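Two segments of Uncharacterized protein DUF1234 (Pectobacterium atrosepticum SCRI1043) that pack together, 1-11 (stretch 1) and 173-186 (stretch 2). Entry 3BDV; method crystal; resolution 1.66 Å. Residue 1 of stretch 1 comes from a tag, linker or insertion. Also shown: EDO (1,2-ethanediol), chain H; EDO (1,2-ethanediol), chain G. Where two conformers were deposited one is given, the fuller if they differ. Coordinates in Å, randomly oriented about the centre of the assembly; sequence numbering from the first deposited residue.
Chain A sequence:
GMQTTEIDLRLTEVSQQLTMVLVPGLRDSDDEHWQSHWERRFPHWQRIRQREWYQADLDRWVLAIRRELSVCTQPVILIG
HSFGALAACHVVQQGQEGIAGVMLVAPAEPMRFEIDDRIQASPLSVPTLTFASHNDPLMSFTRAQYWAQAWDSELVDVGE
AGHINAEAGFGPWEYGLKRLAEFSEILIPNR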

# COMPACT_ATOMS: atom_id res chain seq x y z
N GLY A 1 -5.37 11.82 18.22
CA GLY A 1 -6.36 10.77 17.86
C GLY A 1 -6.96 10.12 19.09
O GLY A 1 -6.31 9.99 20.13
N MSE A 2 -8.23 9.72 18.95
CA MSE A 2 -8.97 9.01 20.00
C MSE A 2 -8.32 7.66 20.35
O MSE A 2 -8.30 7.26 21.52
CB MSE A 2 -10.41 8.78 19.52
CG MSE A 2 -11.48 8.72 20.59
SE MSE A 2 -13.18 8.22 19.72
CE MSE A 2 -12.98 6.19 19.67
N GLN A 3 -7.77 6.99 19.34
CA GLN A 3 -7.21 5.63 19.47
C GLN A 3 -5.68 5.56 19.30
O GLN A 3 -5.12 4.47 19.20
CB GLN A 3 -7.91 4.70 18.45
CG GLN A 3 -9.46 4.80 18.44
CD GLN A 3 -10.17 3.48 18.06
OE1 GLN A 3 -9.99 2.96 16.96
NE2 GLN A 3 -10.97 2.95 18.98
N THR A 4 -5.01 6.72 19.27
CA THR A 4 -3.55 6.84 19.01
C THR A 4 -2.60 5.89 19.82
O THR A 4 -1.76 5.20 19.25
CB THR A 4 -3.07 8.32 19.26
OG1 THR A 4 -3.66 9.21 18.30
CG2 THR A 4 -1.55 8.45 19.19
N THR A 5 -2.71 5.92 21.14
CA THR A 5 -1.81 5.15 22.00
C THR A 5 -2.03 3.66 21.78
O THR A 5 -1.07 2.88 21.73
CB THR A 5 -1.98 5.50 23.51
N GLU A 6 -3.29 3.26 21.62
CA GLU A 6 -3.56 1.86 21.38
C GLU A 6 -3.11 1.46 20.00
O GLU A 6 -2.57 0.35 19.85
CB GLU A 6 -5.00 1.44 21.64
CG GLU A 6 -5.12 -0.08 21.80
N ILE A 7 -3.28 2.35 18.99
CA ILE A 7 -2.76 2.09 17.64
C ILE A 7 -1.24 1.86 17.71
O ILE A 7 -0.71 0.92 17.16
CB ILE A 7 -3.06 3.28 16.63
CG1 ILE A 7 -4.50 3.25 16.12
CG2 ILE A 7 -2.07 3.26 15.44
CD1 ILE A 7 -4.92 4.49 15.23
N ASP A 8 -0.54 2.79 18.35
CA ASP A 8 0.92 2.71 18.39
C ASP A 8 1.42 1.48 19.10
O ASP A 8 2.36 0.85 18.59
CB ASP A 8 1.52 3.95 19.03
CG ASP A 8 1.25 5.18 18.21
OD1 ASP A 8 0.99 5.02 17.03
OD2 ASP A 8 1.25 6.29 18.73
N LEU A 9 0.80 1.10 20.21
CA LEU A 9 1.24 -0.13 20.92
C LEU A 9 1.04 -1.36 20.05
O LEU A 9 1.92 -2.21 19.93
CB LEU A 9 0.46 -0.34 22.22
CG LEU A 9 0.70 0.59 23.41
CD1 LEU A 9 -0.49 0.56 24.40
CD2 LEU A 9 2.01 0.21 24.10
N ARG A 10 -0.13 -1.45 19.42
CA ARG A 10 -0.44 -2.61 18.60
C ARG A 10 0.50 -2.68 17.41
O ARG A 10 1.04 -3.74 17.12
CB ARG A 10 -1.89 -2.57 18.13
CG ARG A 10 -2.88 -2.95 19.24
CD ARG A 10 -4.31 -2.73 18.81
NE ARG A 10 -4.78 -3.72 17.84
CZ ARG A 10 -6.01 -3.69 17.33
NH1 ARG A 10 -6.86 -2.73 17.68
NH2 ARG A 10 -6.40 -4.56 16.45
N LEU A 11 0.76 -1.54 16.76
CA LEU A 11 1.65 -1.56 15.59
C LEU A 11 3.11 -1.81 15.96
O LEU A 11 3.84 -2.48 15.23
CB LEU A 11 1.50 -0.30 14.71
CG LEU A 11 0.25 -0.33 13.85
CD1 LEU A 11 -0.07 1.10 13.32
CD2 LEU A 11 0.32 -1.37 12.75
N TRP A 173 -3.96 10.19 8.91
CA TRP A 173 -4.80 9.02 8.62
C TRP A 173 -4.72 7.90 9.64
O TRP A 173 -4.28 6.77 9.35
CB TRP A 173 -4.51 8.49 7.21
CG TRP A 173 -5.63 7.63 6.62
CD1 TRP A 173 -6.98 7.70 6.88
CD2 TRP A 173 -5.47 6.56 5.67
NE1 TRP A 173 -7.65 6.77 6.14
CE2 TRP A 173 -6.75 6.04 5.41
CE3 TRP A 173 -4.36 6.03 5.00
CZ2 TRP A 173 -6.95 5.00 4.52
CZ3 TRP A 173 -4.54 4.96 4.16
CH2 TRP A 173 -5.83 4.46 3.91
N GLU A 174 -5.21 8.21 10.84
CA GLU A 174 -5.29 7.22 11.89
C GLU A 174 -6.18 6.05 11.50
O GLU A 174 -5.90 4.90 11.92
CB GLU A 174 -5.76 7.87 13.18
CG GLU A 174 -4.71 8.78 13.76
CD GLU A 174 -4.34 8.45 15.17
OE1 GLU A 174 -5.01 7.61 15.80
OE2 GLU A 174 -3.36 9.02 15.66
N TYR A 175 -7.24 6.29 10.71
CA TYR A 175 -8.11 5.18 10.30
C TYR A 175 -7.34 4.15 9.49
O TYR A 175 -7.53 2.94 9.69
CB TYR A 175 -9.38 5.64 9.53
CG TYR A 175 -10.33 4.46 9.30
CD1 TYR A 175 -11.09 3.95 10.35
CD2 TYR A 175 -10.42 3.85 8.07
CE1 TYR A 175 -11.92 2.86 10.16
CE2 TYR A 175 -11.27 2.76 7.87
CZ TYR A 175 -11.99 2.27 8.92
OH TYR A 175 -12.79 1.15 8.73
N GLY A 176 -6.47 4.59 8.58
CA GLY A 176 -5.61 3.65 7.86
C GLY A 176 -4.69 2.84 8.77
O GLY A 176 -4.49 1.62 8.60
N LEU A 177 -4.08 3.51 9.74
CA LEU A 177 -3.27 2.83 10.74
C LEU A 177 -4.06 1.83 11.55
O LEU A 177 -3.58 0.73 11.83
CB LEU A 177 -2.63 3.86 11.66
CG LEU A 177 -1.52 4.71 11.07
CD1 LEU A 177 -1.09 5.71 12.14
CD2 LEU A 177 -0.30 3.84 10.57
N LYS A 178 -5.26 2.22 11.96
CA LYS A 178 -6.17 1.29 12.66
C LYS A 178 -6.46 0.03 11.84
O LYS A 178 -6.31 -1.07 12.32
CB LYS A 178 -7.47 1.99 13.07
CG LYS A 178 -8.49 1.09 13.81
CD LYS A 178 -9.87 1.74 14.07
CE LYS A 178 -10.91 1.39 12.96
NZ LYS A 178 -11.57 0.03 13.01
N ARG A 179 -6.91 0.20 10.60
CA ARG A 179 -7.13 -0.95 9.73
C ARG A 179 -5.89 -1.79 9.49
O ARG A 179 -5.97 -3.02 9.43
CB ARG A 179 -7.73 -0.50 8.40
CG ARG A 179 -9.05 0.11 8.57
CD ARG A 179 -10.01 -0.85 9.24
NE ARG A 179 -10.18 -2.08 8.47
CZ ARG A 179 -11.18 -2.33 7.62
NH1 ARG A 179 -12.15 -1.45 7.43
NH2 ARG A 179 -11.23 -3.52 7.01
N LEU A 180 -4.75 -1.15 9.30
CA LEU A 180 -3.53 -1.86 9.13
C LEU A 180 -3.21 -2.74 10.34
O LEU A 180 -2.74 -3.85 10.22
CB LEU A 180 -2.40 -0.87 8.93
CG LEU A 180 -0.98 -1.45 8.78
CD1 LEU A 180 -0.85 -2.48 7.62
CD2 LEU A 180 -0.01 -0.32 8.66
N ALA A 181 -3.43 -2.21 11.53
CA ALA A 181 -3.20 -2.96 12.74
C ALA A 181 -4.05 -4.22 12.79
O ALA A 181 -3.55 -5.32 13.04
CB ALA A 181 -3.47 -2.01 13.98
N GLU A 182 -5.33 -4.07 12.51
CA GLU A 182 -6.31 -5.15 12.50
C GLU A 182 -5.90 -6.27 11.57
O GLU A 182 -5.93 -7.45 11.93
CB GLU A 182 -7.67 -4.60 12.11
CG GLU A 182 -8.24 -3.63 13.17
CD GLU A 182 -9.46 -2.87 12.75
OE1 GLU A 182 -9.91 -3.10 11.63
OE2 GLU A 182 -9.94 -2.03 13.54
N PHE A 183 -5.55 -5.86 10.34
CA PHE A 183 -5.13 -6.75 9.23
C PHE A 183 -3.83 -7.43 9.51
O PHE A 183 -3.71 -8.64 9.33
CB PHE A 183 -5.04 -5.85 7.99
CG PHE A 183 -4.48 -6.50 6.74
CD1 PHE A 183 -5.19 -7.50 6.10
CD2 PHE A 183 -3.31 -6.03 6.17
CE1 PHE A 183 -4.70 -8.02 4.90
CE2 PHE A 183 -2.81 -6.56 5.00
CZ PHE A 183 -3.46 -7.53 4.36
N SER A 184 -2.82 -6.67 9.89
CA SER A 184 -1.52 -7.21 10.14
C SER A 184 -1.45 -8.15 11.32
O SER A 184 -0.73 -9.12 11.25
CB SER A 184 -0.45 -6.11 10.25
OG SER A 184 -0.67 -5.26 11.39
N GLU A 185 -2.22 -7.91 12.38
CA GLU A 185 -2.12 -8.84 13.53
C GLU A 185 -2.41 -10.27 13.14
O GLU A 185 -1.75 -11.19 13.64
CB GLU A 185 -3.02 -8.39 14.67
CG GLU A 185 -2.49 -7.18 15.36
CD GLU A 185 -3.44 -6.60 16.37
OE1 GLU A 185 -4.61 -6.97 16.32
OE2 GLU A 185 -2.99 -5.79 17.21
N ILE A 186 -3.35 -10.48 12.21
CA ILE A 186 -3.70 -11.84 11.78
C ILE A 186 -2.63 -12.42 10.87
O ILE A 186 -2.66 -13.59 10.58
CB ILE A 186 -5.12 -11.96 11.15
CG1 ILE A 186 -5.33 -11.04 9.97
CG2 ILE A 186 -6.20 -11.63 12.21
CD1 ILE A 186 -6.53 -11.40 9.13
C1 EDO H . -6.73 0.63 18.80
O1 EDO H . -6.82 -0.63 19.49
C2 EDO H . -7.00 0.57 17.29
O2 EDO H . -8.35 0.94 16.96
C1 EDO G . -3.49 -15.55 8.08
O1 EDO G . -2.25 -16.01 8.68
C2 EDO G . -4.70 -16.27 8.67
O2 EDO G . -4.72 -16.03 10.09
O HOH W 1 -7.59 7.65 16.60
O HOH W 2 -0.60 -6.06 18.05
O HOH W 3 -9.02 -1.75 15.87

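The helix that begins at T4 and the helix that begins at E174 pack side by side, running in roughly the same direction, with axes 37° apart and 9.6 Å from each other at closest approach. At the apolar centre, the side chain of L11 acts as a knob in a hole formed by L177, L180, A181 and S184. Its CA-to-CB bond points sideways, but the m,t rotamer brings the end of the chain nearer: L11 CD1 lies 3.9 Å from L177 CD2, and L11 CD2 lies 4.0 Å from A181 CB and 4.2 Å from L180 CG. The backbones come close here, with L11 CA 5.8 Å from A181 CA, and the A181 methyl points toward L11's helix. One turn earlier, I7 points toward the partner helix and extends the apolar patch, I7 CG2 resting 3.9 Å from L177 CB.

Polar groups flank this core. Toward the start of both helices, T4 OG1 donates a hydrogen bond to E174 OE2 (2.7 Å), while water 1 accepts from Q3 N (2.8 Å) and donates to E174 OE1 (2.7 Å), so the carboxylate ties down the first helix near its N-terminus both directly and through solvent. Near the other end of the contact, R10 and E185 form a two-pronged salt bridge, R10 NE to E185 OE2 at 2.8 Å and R10 NH2 to E185 OE1 at 3.0 Å. E185 OE2 lies near the guanidinium plane, and the N-H...O angle of 174° at NE is almost linear; A181 CB covers one face of the group. Water 3 accepts from R10 NH1 (3.0 Å) and donates to E182 OE2 (2.5 Å), the same oxygen that receives K178 NZ at 2.7 Å in a salt bridge within the second helix. A 1,2-ethanediol, probably from the crystallisation liquor, accepts from R10 NH1 through O1 (2.8 Å) and donates to Q3 OE1 through O2 (2.6 Å).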